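PDB 5H2A: KLLA0C04147p, which probably binds and transfers sterols as a member of the OSBP family, the piece described here being its ankyrin-repeat domain. Local coordinates for residues Tyr57-Ser62 / His100-Gln105; Asp94-Leu99 / Ile124-His129; Val110-Met115 / Ala142-Val147; Pro118-Cys123 / Asn178-Glu183; Thr197-Phe202 / Trp213-Gly218. All coordinates share one frame; numbering follows the deposited sequence.

Contact 1 of 5, residues Tyr57-Ser62 / His100-Gln105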
# COMPACT_ATOMS: atom_id res chain seq x y z
N TYR A 57 -14.75 5.08 -13.86
CA TYR A 57 -15.98 5.48 -14.53
C TYR A 57 -17.21 4.98 -13.78
O TYR A 57 -18.21 5.69 -13.69
CB TYR A 57 -16.00 4.97 -15.97
CG TYR A 57 -14.95 5.63 -16.84
CD1 TYR A 57 -14.83 7.02 -16.88
CD2 TYR A 57 -14.07 4.88 -17.60
CE1 TYR A 57 -13.87 7.63 -17.67
CE2 TYR A 57 -13.09 5.48 -18.39
CZ TYR A 57 -13.01 6.85 -18.42
OH TYR A 57 -12.06 7.45 -19.21
N ALA A 58 -17.13 3.78 -13.20
CA ALA A 58 -18.28 3.24 -12.48
C ALA A 58 -18.61 4.07 -11.24
O ALA A 58 -19.78 4.36 -10.97
CB ALA A 58 -18.03 1.77 -12.10
N VAL A 59 -17.59 4.46 -10.46
CA VAL A 59 -17.82 5.39 -9.35
C VAL A 59 -18.51 6.65 -9.84
O VAL A 59 -19.41 7.19 -9.18
CB VAL A 59 -16.49 5.71 -8.63
CG1 VAL A 59 -16.66 6.89 -7.64
CG2 VAL A 59 -15.97 4.47 -7.93
N GLN A 60 -18.14 7.13 -11.03
CA GLN A 60 -18.75 8.36 -11.55
C GLN A 60 -20.22 8.16 -11.93
O GLN A 60 -21.03 9.06 -11.71
CB GLN A 60 -17.98 8.89 -12.77
CG GLN A 60 -16.63 9.52 -12.46
CD GLN A 60 -15.82 9.73 -13.74
OE1 GLN A 60 -14.61 9.49 -13.78
NE2 GLN A 60 -16.49 10.15 -14.80
N VAL A 61 -20.59 7.04 -12.56
CA VAL A 61 -21.89 6.98 -13.24
C VAL A 61 -22.75 5.77 -12.86
O VAL A 61 -23.93 5.71 -13.22
CB VAL A 61 -21.71 6.99 -14.78
CG1 VAL A 61 -20.76 8.11 -15.23
CG2 VAL A 61 -21.22 5.60 -15.27
N SER A 62 -22.18 4.79 -12.13
CA SER A 62 -22.86 3.50 -11.97
C SER A 62 -23.58 3.38 -10.63
O SER A 62 -23.15 3.98 -9.64
CB SER A 62 -21.87 2.34 -12.08
OG SER A 62 -21.39 2.21 -13.40
N HIS A 100 -10.52 8.28 -4.25
CA HIS A 100 -10.53 9.74 -4.38
C HIS A 100 -11.87 10.23 -4.95
O HIS A 100 -12.46 11.20 -4.45
CB HIS A 100 -9.42 10.23 -5.32
CG HIS A 100 -8.06 10.28 -4.72
ND1 HIS A 100 -7.15 9.26 -4.86
CD2 HIS A 100 -7.43 11.26 -4.02
CE1 HIS A 100 -6.02 9.58 -4.24
NE2 HIS A 100 -6.16 10.80 -3.74
N LEU A 101 -12.32 9.59 -6.04
CA LEU A 101 -13.53 10.05 -6.72
C LEU A 101 -14.77 9.76 -5.88
O LEU A 101 -15.71 10.56 -5.86
CB LEU A 101 -13.66 9.37 -8.09
CG LEU A 101 -12.50 9.58 -9.07
CD1 LEU A 101 -12.81 8.98 -10.47
CD2 LEU A 101 -12.21 11.08 -9.18
N ALA A 102 -14.80 8.61 -5.20
CA ALA A 102 -15.96 8.27 -4.38
C ALA A 102 -16.10 9.24 -3.21
O ALA A 102 -17.21 9.69 -2.89
CB ALA A 102 -15.84 6.82 -3.87
N ALA A 103 -14.97 9.59 -2.59
CA ALA A 103 -14.96 10.61 -1.54
C ALA A 103 -15.41 11.96 -2.07
O ALA A 103 -16.24 12.65 -1.46
CB ALA A 103 -13.56 10.71 -0.94
N PHE A 104 -14.84 12.38 -3.21
CA PHE A 104 -15.19 13.66 -3.82
C PHE A 104 -16.68 13.78 -4.10
O PHE A 104 -17.28 14.84 -3.89
CB PHE A 104 -14.39 13.82 -5.12
CG PHE A 104 -14.61 15.15 -5.81
CD1 PHE A 104 -14.08 16.31 -5.27
CD2 PHE A 104 -15.30 15.21 -7.01
CE1 PHE A 104 -14.26 17.54 -5.92
CE2 PHE A 104 -15.49 16.43 -7.66
CZ PHE A 104 -14.97 17.59 -7.11
N GLN A 105 -17.30 12.69 -4.56
CA GLN A 105 -18.71 12.65 -4.93
C GLN A 105 -19.63 12.35 -3.76
O GLN A 105 -20.85 12.25 -3.96
CB GLN A 105 -18.93 11.59 -6.02
CG GLN A 105 -18.29 11.95 -7.33
CD GLN A 105 -18.40 10.85 -8.37
OE1 GLN A 105 -17.41 10.49 -9.00
NE2 GLN A 105 -19.60 10.30 -8.55

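Contact 2 of 5, residues Asp94-Leu99 / Ile124-His129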
# COMPACT_ATOMS: atom_id res chain seq x y z
N ASP A 94 -5.36 12.46 -13.48
CA ASP A 94 -5.20 13.46 -12.42
C ASP A 94 -4.56 12.88 -11.16
O ASP A 94 -4.48 13.57 -10.14
CB ASP A 94 -6.55 14.08 -12.08
CG ASP A 94 -7.27 14.64 -13.32
OD1 ASP A 94 -6.68 15.50 -14.01
OD2 ASP A 94 -8.41 14.22 -13.60
N GLY A 95 -4.12 11.62 -11.19
CA GLY A 95 -3.62 10.96 -10.01
C GLY A 95 -4.68 10.41 -9.07
O GLY A 95 -4.34 9.91 -7.99
N ASN A 96 -5.96 10.47 -9.46
CA ASN A 96 -7.03 10.02 -8.59
C ASN A 96 -7.26 8.52 -8.70
O ASN A 96 -7.25 7.95 -9.80
CB ASN A 96 -8.31 10.78 -8.93
CG ASN A 96 -8.29 12.20 -8.39
OD1 ASN A 96 -7.81 12.42 -7.29
ND2 ASN A 96 -8.79 13.15 -9.18
N THR A 97 -7.46 7.89 -7.55
CA THR A 97 -7.93 6.52 -7.44
C THR A 97 -9.45 6.51 -7.41
O THR A 97 -10.09 7.56 -7.24
CB THR A 97 -7.39 5.88 -6.15
OG1 THR A 97 -7.94 6.60 -5.04
CG2 THR A 97 -5.86 5.93 -6.11
N PRO A 98 -10.08 5.33 -7.55
CA PRO A 98 -11.54 5.30 -7.39
C PRO A 98 -11.98 5.84 -6.04
O PRO A 98 -13.04 6.46 -5.94
CB PRO A 98 -11.88 3.81 -7.54
CG PRO A 98 -10.77 3.28 -8.47
CD PRO A 98 -9.54 4.03 -7.99
N LEU A 99 -11.17 5.63 -5.01
CA LEU A 99 -11.52 6.11 -3.67
C LEU A 99 -11.50 7.64 -3.60
O LEU A 99 -12.37 8.24 -2.95
CB LEU A 99 -10.57 5.49 -2.63
CG LEU A 99 -10.89 5.85 -1.18
CD1 LEU A 99 -12.30 5.41 -0.83
CD2 LEU A 99 -9.86 5.20 -0.25
N ILE A 124 -2.65 7.11 -1.06
CA ILE A 124 -2.14 7.58 -2.35
C ILE A 124 -2.48 9.05 -2.56
O ILE A 124 -3.62 9.49 -2.33
CB ILE A 124 -2.71 6.70 -3.47
CG1 ILE A 124 -2.12 5.28 -3.34
CG2 ILE A 124 -2.45 7.32 -4.83
CD1 ILE A 124 -2.79 4.24 -4.20
N LEU A 125 -1.48 9.83 -2.99
CA LEU A 125 -1.67 11.24 -3.29
C LEU A 125 -2.03 11.41 -4.76
O LEU A 125 -1.39 10.81 -5.63
CB LEU A 125 -0.38 12.03 -3.00
CG LEU A 125 0.15 11.91 -1.57
CD1 LEU A 125 1.39 12.80 -1.39
CD2 LEU A 125 -0.94 12.31 -0.61
N ASN A 126 -3.03 12.23 -5.05
CA ASN A 126 -3.29 12.58 -6.44
C ASN A 126 -2.30 13.66 -6.88
O ASN A 126 -1.37 14.02 -6.14
CB ASN A 126 -4.75 12.98 -6.64
CG ASN A 126 -5.15 14.24 -5.87
OD1 ASN A 126 -4.29 14.98 -5.34
ND2 ASN A 126 -6.46 14.49 -5.81
N ASP A 127 -2.47 14.18 -8.10
CA ASP A 127 -1.54 15.19 -8.61
C ASP A 127 -1.63 16.51 -7.87
O ASP A 127 -0.72 17.33 -7.97
CB ASP A 127 -1.78 15.42 -10.11
CG ASP A 127 -1.45 14.20 -10.96
OD1 ASP A 127 -0.90 13.22 -10.41
OD2 ASP A 127 -1.73 14.21 -12.18
N ALA A 128 -2.72 16.75 -7.14
CA ALA A 128 -2.85 17.90 -6.26
C ALA A 128 -2.32 17.61 -4.85
O ALA A 128 -2.52 18.43 -3.94
CB ALA A 128 -4.31 18.34 -6.19
N HIS A 129 -1.67 16.46 -4.66
CA HIS A 129 -1.02 16.07 -3.41
C HIS A 129 -2.03 15.80 -2.30
O HIS A 129 -1.72 15.99 -1.12
CB HIS A 129 -0.00 17.13 -2.96
CG HIS A 129 0.99 17.49 -4.02
ND1 HIS A 129 1.98 16.63 -4.43
CD2 HIS A 129 1.13 18.62 -4.76
CE1 HIS A 129 2.70 17.21 -5.38
NE2 HIS A 129 2.20 18.41 -5.60
O HOH W 1 -5.40 15.79 -8.81

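Contact 3 of 5, residues Val110-Met115 / Ala142-Val147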
# COMPACT_ATOMS: atom_id res chain seq x y z
N VAL A 110 -20.11 3.56 -1.50
CA VAL A 110 -18.97 3.13 -2.31
C VAL A 110 -17.67 3.30 -1.53
O VAL A 110 -16.77 2.45 -1.59
CB VAL A 110 -18.95 3.94 -3.63
CG1 VAL A 110 -17.71 3.59 -4.47
CG2 VAL A 110 -20.23 3.68 -4.42
N VAL A 111 -17.55 4.40 -0.76
CA VAL A 111 -16.37 4.59 0.08
C VAL A 111 -16.21 3.40 1.03
O VAL A 111 -15.11 2.87 1.21
CB VAL A 111 -16.47 5.92 0.85
CG1 VAL A 111 -15.41 5.97 1.93
CG2 VAL A 111 -16.31 7.11 -0.13
N THR A 112 -17.31 2.96 1.63
CA THR A 112 -17.25 1.82 2.54
C THR A 112 -16.78 0.55 1.84
O THR A 112 -15.93 -0.18 2.37
CB THR A 112 -18.63 1.61 3.17
OG1 THR A 112 -18.93 2.74 4.00
CG2 THR A 112 -18.65 0.35 4.02
N VAL A 113 -17.33 0.25 0.66
CA VAL A 113 -16.90 -0.93 -0.10
C VAL A 113 -15.40 -0.87 -0.37
O VAL A 113 -14.67 -1.86 -0.22
CB VAL A 113 -17.70 -1.04 -1.40
CG1 VAL A 113 -17.09 -2.11 -2.33
CG2 VAL A 113 -19.17 -1.36 -1.11
N LEU A 114 -14.91 0.29 -0.82
CA LEU A 114 -13.50 0.40 -1.17
C LEU A 114 -12.60 0.35 0.07
O LEU A 114 -11.56 -0.32 0.06
CB LEU A 114 -13.29 1.69 -1.96
CG LEU A 114 -13.90 1.73 -3.37
CD1 LEU A 114 -13.72 3.13 -3.98
CD2 LEU A 114 -13.23 0.71 -4.26
N MET A 115 -12.98 1.05 1.15
CA MET A 115 -12.17 1.01 2.38
C MET A 115 -12.10 -0.40 2.95
O MET A 115 -11.13 -0.74 3.64
CB MET A 115 -12.73 1.94 3.47
CG MET A 115 -12.65 3.46 3.19
SD MET A 115 -10.97 4.09 3.16
CE MET A 115 -10.48 4.05 4.90
N ALA A 142 -16.05 11.97 5.65
CA ALA A 142 -14.66 12.10 6.08
C ALA A 142 -14.43 11.44 7.43
O ALA A 142 -13.40 10.81 7.64
CB ALA A 142 -14.26 13.58 6.14
N GLN A 143 -15.39 11.58 8.36
CA GLN A 143 -15.21 10.99 9.68
C GLN A 143 -15.23 9.47 9.60
O GLN A 143 -14.48 8.80 10.30
CB GLN A 143 -16.31 11.47 10.64
CG GLN A 143 -16.20 12.93 11.00
CD GLN A 143 -17.47 13.43 11.68
OE1 GLN A 143 -18.58 12.96 11.39
NE2 GLN A 143 -17.30 14.36 12.60
N MET A 144 -16.12 8.92 8.76
CA MET A 144 -16.14 7.49 8.53
C MET A 144 -14.80 6.98 8.01
O MET A 144 -14.28 5.96 8.48
CB MET A 144 -17.27 7.14 7.55
CG MET A 144 -17.22 5.73 7.00
SD MET A 144 -18.75 5.33 6.10
CE MET A 144 -18.52 6.22 4.54
N MET A 145 -14.20 7.70 7.05
CA MET A 145 -12.89 7.32 6.53
C MET A 145 -11.82 7.45 7.60
O MET A 145 -10.90 6.61 7.67
CB MET A 145 -12.53 8.20 5.33
CG MET A 145 -13.47 7.99 4.13
SD MET A 145 -13.05 8.99 2.68
CE MET A 145 -11.57 8.19 2.11
N GLN A 146 -11.89 8.51 8.41
CA GLN A 146 -10.93 8.71 9.47
C GLN A 146 -10.97 7.57 10.48
O GLN A 146 -9.93 7.06 10.89
CB GLN A 146 -11.22 10.04 10.16
CG GLN A 146 -10.38 10.35 11.38
CD GLN A 146 -10.74 11.71 11.96
OE1 GLN A 146 -10.44 12.74 11.36
NE2 GLN A 146 -11.43 11.72 13.09
N VAL A 147 -12.17 7.17 10.90
CA VAL A 147 -12.27 6.09 11.89
C VAL A 147 -11.90 4.75 11.27
O VAL A 147 -11.23 3.92 11.91
CB VAL A 147 -13.67 6.07 12.52
CG1 VAL A 147 -13.75 4.91 13.52
CG2 VAL A 147 -13.95 7.40 13.24

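Contact 4 of 5, residues Pro118-Cys123 / Asn178-Glu183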
# COMPACT_ATOMS: atom_id res chain seq x y z
N PRO A 118 -9.32 -5.48 1.06
CA PRO A 118 -8.05 -5.78 1.75
C PRO A 118 -6.82 -5.14 1.15
O PRO A 118 -5.82 -4.95 1.87
CB PRO A 118 -7.96 -7.32 1.67
CG PRO A 118 -9.28 -7.79 1.18
CD PRO A 118 -9.97 -6.67 0.49
N ASP A 119 -6.83 -4.81 -0.15
CA ASP A 119 -5.67 -4.24 -0.82
C ASP A 119 -5.77 -2.73 -1.03
O ASP A 119 -4.90 -2.15 -1.70
CB ASP A 119 -5.45 -4.94 -2.16
CG ASP A 119 -5.45 -6.46 -2.03
OD1 ASP A 119 -4.83 -6.95 -1.07
OD2 ASP A 119 -6.10 -7.15 -2.84
N ILE A 120 -6.80 -2.08 -0.49
CA ILE A 120 -6.98 -0.65 -0.70
C ILE A 120 -5.77 0.09 -0.16
O ILE A 120 -5.14 -0.32 0.82
CB ILE A 120 -8.27 -0.14 -0.03
CG1 ILE A 120 -8.71 1.19 -0.63
CG2 ILE A 120 -8.06 0.02 1.49
CD1 ILE A 120 -9.16 1.06 -2.13
N ASN A 121 -5.40 1.18 -0.83
CA ASN A 121 -4.38 2.08 -0.32
C ASN A 121 -4.99 3.49 -0.27
O ASN A 121 -5.01 4.21 -1.27
CB ASN A 121 -3.11 2.04 -1.17
CG ASN A 121 -1.99 2.84 -0.56
OD1 ASN A 121 -2.20 3.57 0.41
ND2 ASN A 121 -0.80 2.75 -1.13
N ASP A 122 -5.49 3.87 0.92
CA ASP A 122 -6.05 5.19 1.14
C ASP A 122 -4.99 6.25 1.45
O ASP A 122 -5.36 7.34 1.91
CB ASP A 122 -7.09 5.15 2.27
CG ASP A 122 -6.49 4.78 3.62
OD1 ASP A 122 -5.36 4.25 3.68
OD2 ASP A 122 -7.17 5.00 4.64
N CYS A 123 -3.71 5.96 1.19
CA CYS A 123 -2.63 6.94 1.38
C CYS A 123 -2.14 7.56 0.08
O CYS A 123 -1.30 8.47 0.12
CB CYS A 123 -1.46 6.28 2.11
SG CYS A 123 -1.91 5.77 3.78
N ASN A 178 2.52 -4.64 1.46
CA ASN A 178 1.40 -3.75 1.16
C ASN A 178 1.88 -2.31 1.33
O ASN A 178 2.20 -1.90 2.46
CB ASN A 178 0.23 -4.04 2.11
CG ASN A 178 -0.99 -3.16 1.86
OD1 ASN A 178 -0.93 -2.14 1.18
ND2 ASN A 178 -2.12 -3.57 2.43
N PRO A 179 1.94 -1.51 0.25
CA PRO A 179 2.43 -0.12 0.39
C PRO A 179 1.65 0.69 1.40
O PRO A 179 2.20 1.63 2.00
CB PRO A 179 2.27 0.46 -1.03
CG PRO A 179 2.20 -0.73 -1.93
CD PRO A 179 1.56 -1.83 -1.13
N ARG A 180 0.36 0.39 1.59
CA ARG A 180 -0.40 1.09 2.61
C ARG A 180 0.21 0.87 3.99
O ARG A 180 0.26 1.79 4.81
CB ARG A 180 -1.86 0.63 2.59
CG ARG A 180 -2.79 1.47 3.48
CD ARG A 180 -4.07 0.70 3.81
NE ARG A 180 -5.11 1.57 4.36
CZ ARG A 180 -6.32 1.12 4.70
NH1 ARG A 180 -6.59 -0.17 4.58
NH2 ARG A 180 -7.23 1.96 5.17
N ASN A 181 0.69 -0.35 4.25
CA ASN A 181 1.26 -0.65 5.57
C ASN A 181 2.58 0.04 5.78
O ASN A 181 2.90 0.48 6.90
CB ASN A 181 1.42 -2.16 5.74
CG ASN A 181 0.10 -2.86 5.74
OD1 ASN A 181 -0.94 -2.21 5.92
ND2 ASN A 181 0.11 -4.16 5.52
N GLN A 182 3.37 0.17 4.72
CA GLN A 182 4.63 0.89 4.84
C GLN A 182 4.39 2.34 5.28
O GLN A 182 5.20 2.90 6.02
CB GLN A 182 5.38 0.83 3.50
CG GLN A 182 6.75 1.49 3.50
CD GLN A 182 7.74 0.83 4.45
OE1 GLN A 182 7.96 1.31 5.57
NE2 GLN A 182 8.34 -0.27 4.01
N GLU A 183 3.27 2.94 4.86
CA GLU A 183 2.95 4.31 5.28
C GLU A 183 2.34 4.37 6.68
O GLU A 183 2.63 5.31 7.44
CB GLU A 183 1.98 4.95 4.28
CG GLU A 183 2.60 5.30 2.94
CD GLU A 183 3.89 6.07 3.11
OE1 GLU A 183 3.89 7.06 3.88
OE2 GLU A 183 4.90 5.69 2.47
O HOH W 2 -4.81 -2.23 2.58
O HOH W 3 -2.28 -1.49 -1.02

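Contact 5 of 5, residues Thr197-Phe202 / Trp213-Gly218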
# COMPACT_ATOMS: atom_id res chain seq x y z
N THR A 197 12.24 1.56 21.20
CA THR A 197 11.81 1.17 19.87
C THR A 197 12.12 -0.30 19.66
O THR A 197 12.85 -0.91 20.45
CB THR A 197 12.54 1.98 18.80
OG1 THR A 197 13.91 1.57 18.77
CG2 THR A 197 12.46 3.48 19.10
N VAL A 198 11.58 -0.90 18.59
CA VAL A 198 11.91 -2.31 18.38
C VAL A 198 13.40 -2.46 18.12
O VAL A 198 13.98 -3.50 18.45
CB VAL A 198 11.07 -2.99 17.27
CG1 VAL A 198 9.62 -3.14 17.72
CG2 VAL A 198 11.18 -2.26 15.92
N LEU A 199 14.06 -1.43 17.57
CA LEU A 199 15.50 -1.58 17.35
C LEU A 199 16.24 -1.68 18.68
O LEU A 199 17.12 -2.54 18.83
CB LEU A 199 16.05 -0.43 16.50
CG LEU A 199 17.54 -0.53 16.14
CD1 LEU A 199 17.92 -1.82 15.37
CD2 LEU A 199 17.97 0.71 15.32
N HIS A 200 15.90 -0.85 19.67
CA HIS A 200 16.50 -1.02 21.00
C HIS A 200 16.19 -2.39 21.57
O HIS A 200 17.06 -3.05 22.15
CB HIS A 200 15.97 0.03 21.98
CG HIS A 200 16.41 1.42 21.65
ND1 HIS A 200 15.61 2.29 20.94
CD2 HIS A 200 17.55 2.09 21.92
CE1 HIS A 200 16.24 3.43 20.79
NE2 HIS A 200 17.42 3.34 21.38
N GLU A 201 14.92 -2.80 21.46
CA GLU A 201 14.46 -4.05 22.04
C GLU A 201 15.25 -5.23 21.50
O GLU A 201 15.73 -6.08 22.26
CB GLU A 201 12.96 -4.21 21.74
CG GLU A 201 12.41 -5.58 22.06
CD GLU A 201 10.97 -5.78 21.58
OE1 GLU A 201 10.34 -4.81 21.13
OE2 GLU A 201 10.49 -6.93 21.65
N PHE A 202 15.41 -5.31 20.17
CA PHE A 202 16.08 -6.47 19.61
C PHE A 202 17.59 -6.35 19.61
O PHE A 202 18.28 -7.37 19.54
CB PHE A 202 15.54 -6.76 18.21
CG PHE A 202 14.14 -7.31 18.26
CD1 PHE A 202 13.93 -8.67 18.52
CD2 PHE A 202 13.04 -6.48 18.14
CE1 PHE A 202 12.64 -9.18 18.62
CE2 PHE A 202 11.73 -6.98 18.24
CZ PHE A 202 11.53 -8.34 18.47
N TRP A 213 16.67 -7.22 9.85
CA TRP A 213 15.40 -6.95 9.20
C TRP A 213 14.91 -5.55 9.53
O TRP A 213 14.48 -4.80 8.64
CB TRP A 213 14.35 -8.00 9.61
CG TRP A 213 13.13 -7.87 8.75
CD1 TRP A 213 12.89 -8.52 7.57
CD2 TRP A 213 12.03 -6.98 8.95
NE1 TRP A 213 11.69 -8.11 7.04
CE2 TRP A 213 11.14 -7.16 7.86
CE3 TRP A 213 11.69 -6.05 9.95
CZ2 TRP A 213 9.94 -6.45 7.74
CZ3 TRP A 213 10.50 -5.35 9.83
CH2 TRP A 213 9.65 -5.55 8.73
N ILE A 214 14.96 -5.17 10.81
CA ILE A 214 14.53 -3.83 11.21
C ILE A 214 15.36 -2.78 10.48
O ILE A 214 14.82 -1.82 9.92
CB ILE A 214 14.63 -3.66 12.74
CG1 ILE A 214 13.59 -4.56 13.43
CG2 ILE A 214 14.42 -2.21 13.13
CD1 ILE A 214 13.88 -4.74 14.93
N LEU A 215 16.69 -2.95 10.46
CA LEU A 215 17.54 -1.95 9.80
C LEU A 215 17.32 -1.92 8.29
O LEU A 215 17.54 -0.88 7.66
CB LEU A 215 19.02 -2.20 10.13
CG LEU A 215 19.41 -1.92 11.58
CD1 LEU A 215 20.84 -2.39 11.87
CD2 LEU A 215 19.23 -0.45 11.94
N ASP A 216 16.90 -3.03 7.69
CA ASP A 216 16.58 -3.02 6.27
C ASP A 216 15.20 -2.47 5.96
O ASP A 216 14.85 -2.35 4.79
CB ASP A 216 16.70 -4.42 5.68
CG ASP A 216 18.13 -4.90 5.62
OD1 ASP A 216 19.05 -4.06 5.76
OD2 ASP A 216 18.35 -6.12 5.44
N HIS A 217 14.41 -2.12 6.97
CA HIS A 217 13.05 -1.64 6.74
C HIS A 217 12.77 -0.36 7.50
O HIS A 217 11.67 -0.15 8.03
CB HIS A 217 12.04 -2.73 7.08
CG HIS A 217 12.07 -3.88 6.12
ND1 HIS A 217 12.99 -4.90 6.22
CD2 HIS A 217 11.35 -4.12 5.00
CE1 HIS A 217 12.80 -5.75 5.22
NE2 HIS A 217 11.80 -5.31 4.48
N GLY A 218 13.76 0.52 7.56
CA GLY A 218 13.56 1.86 8.05
C GLY A 218 13.90 2.11 9.50
O GLY A 218 13.72 3.23 9.97

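Contact 1 of 5, residues Tyr57-Ser62 / His100-Gln105
V59 and A102 bring their CA atoms to 6.0 Å where helices 54-61 and 98-104 run nearly parallel, the axes of the two segments only 12° apart. V59 does most of the apolar work. Its CG1 stands anti to the backbone N (chi1 169°), which sets this methyl down on the neighbouring backbone, 3.5 Å from A102 N. The same methyl touches the CB atoms of L101 and A102, each at 3.9 Å. At the more exposed side of the contact, two extended glutamines take over. The tip of Q105 reaches back to the first helix, where its NE2 makes a weak hydrogen bond of 3.2 Å to V59 O. On the other side of that amide, Q105 OE1 rests 3.7 Å from Q60 CG, and the two amide planes are turned 65° against each other; Q60 OE1 lies by L101 CD1. V59 O also accepts from R107. The result illustrates how neighbouring helices of an ankyrin array stack: a buried valine makes the close fit, while a carbonyl near the end of helix 54-61 receives two side-chain donors, Q105 only weakly and the cation R107, likely to offset the partial negative charge of that helix end.

Contact 2 of 5, residues Asp94-Leu99 / Ile124-His129
N96 and N126 run alongside each other with their amides heading in one direction, and N126 ND2 donates to N96 OD1 over 2.9 Å with an N-H...O angle of 161°. The acceptor sits in the amide plane of N126, although the two amides are turned well out of parallel. Beside this pair the backbones meet: D127 N gives D94 O a bond of 2.9 Å, and N126 CA sends a CH...O contact of 3.3 Å to G95 O. Farther along, T97 CG2 packs on I124 CG2 at 3.9 Å. An alanine in place of N96 would probably leave N126 ND2 without its acceptor and that amide less firmly fixed. The next shell explains the alignment. N126 CG lies between its backbone N and carbonyl carbon (chi1 64°), and its OD1 accepts from L130 N, while a type I turn runs from N126 to H129. In the 94-99 segment, D94 N and N96 N both donate to D92 OD1; T97, the N-cap of helix 98-104, has its OG1 bonded to H100 ND1, as in the TPLH motif of ankyrin repeats. A water donates to D94 O as well. Successive ankyrin loops are joined chiefly by neutral polar groups; the side chains of D94 and D127 are both exposed, their carboxylates 5.4 Å apart from D94 OD1 to D127 OD2, and solvent would probably weaken their repulsion.

Contact 3 of 5, residues Val110-Met115 / Ala142-Val147
V111 and M144 both place their leading carbon anti to the backbone N, V111 CG1 at a chi1 of 168° and M144 CG at the same value, which points V111 CG1 at M145 CG and sends the M144 chain toward T112. They belong to a helix-on-helix stack of the ankyrin fold: helix 108-115, from the predicted repeat 94-117, lies beside the start of the long helix 139-165, with the segment axes 13° from parallel and 10.7 Å apart. Three methionines fill much of the interface. V111 CG1 presses on M145 CG at 3.6 Å, the two side chains crossing at about a right angle. M144 runs straight to its sulfur and then bends at chi3, laying its SD 3.3 Å from T112 OG1 and bringing its CE within 4.1 Å of V111 CG1. The hydroxyl of T112 is engaged within its own helix, bonded to G108 O, so the thioether meets a group with a polar partner already in place. M115, bent at both chi2 and chi3, turns its methyl to the backbone of the other helix, while L99 of helix 98-104 packs against M115 and M145 alike. The interface is held by apolar and sulfur packing. At its far end M115 CE rests 3.8 Å from M145 O, with M115 SD 4.3 Å from M145 CE.

Contact 4 of 5, residues Pro118-Cys123 / Asn178-Glu183
A salt bridge between D122 and R180 ties an Asx turn to an N-capped helix, joining the loop that follows helix 108-115 in the ankyrin region to helix 179-184. R180 leaves its helix with CG anti to the backbone N (chi1 -171°) and stays extended as far as NE. It grips the carboxylate side-on: NE reaches D122 OD1 at 2.8 Å and NH2 reaches D122 OD2 at 3.1 Å. Both oxygens are met from above the carboxylate plane, which stands 87° from the guanidinium. Over one face of that guanidinium lies I120 CG2, 3.4 Å from R180 NH1, and Y152 adds a cation-pi contact. R149 forms a second salt bridge to D122 OD2, and two cations so near would probably hold D122 in its charged form. The backbone is fixed on each side of the pair. N121 OD1 accepts from C123 N at 2.9 Å, closing the Asx turn, while the N121 side chain runs antiparallel to the R180 chain, with its OD1 against R180 CB and CG. N178 OD1 accepts from R180 N, capping the helix that carries the arginine. One water gathers P118 O, I120 O and N178 ND2; a second donates to D119 O and to N178 OD1. At the other end of the contact, C123 SG packs 4.0 Å from E183 CB.

Contact 5 of 5, residues Thr197-Phe202 / Trp213-Gly218
I214 carries the contact, its CB aimed at helix 198-204 and its branches parting against V198, L199 and F202. From CB, the short branch CG2 meets L199 CB at 4.1 Å. The longer branch starts at CG1, which lies anti to the carbonyl carbon (chi1 -68°) and passes 4.2 Å from V198 CG2. Because chi2 is extended, CD1 is carried deep between the partners: it stands 3.7 Å from F202 CD2, approaching the ring obliquely, and equally close to the carbonyl oxygen of V198. An alanine in place of I214 would remove CD1 and probably open a gap where it fits against V198 and F202, and leave the ring without its packing partner from helix 208-215. Next to it, L215 crosses L199 at about a right angle, CD2 to CD2 at 3.8 Å, and L258 of helix 249-268 touches both leucines. F164 of helix 139-165 packs on I214 itself. Each segment is also braced internally. H217 ND1 donates to W213 O over 2.8 Å, while this nitrogen lies over the centre of the W213 ring. T197, at the N-cap, shares a hydrogen bond between its OG1 and H200 ND1. The hydrogen bond shared by T197 and H200, with an apolar seam to the following helix, resembles the TPLH-type helix start and paired helices of the ankyrin fold.

From the N terminus, the chain opens contact 1 at helix 54-61 and closes it on helix 98-104, but contact 2 has already begun at 94-99, so they cross. Contact 3 leaves helix 108-115 before contact 2 closes at 124-129, and contact 4 starts at 118-123 inside the spans of both, ending at helix 179-184. None nests within another. The overlapping spans bind helices 54-61, 98-104 and 108-115, the following loop and helix 139-165 into one stack, while contact 4 fastens helix 179-184 to that loop; L99 touches residues of contacts 3 and 4. Contact 5 follows in series, a short closure between helices 198-204 and 208-215, its centre about 40 Å from that of contact 1.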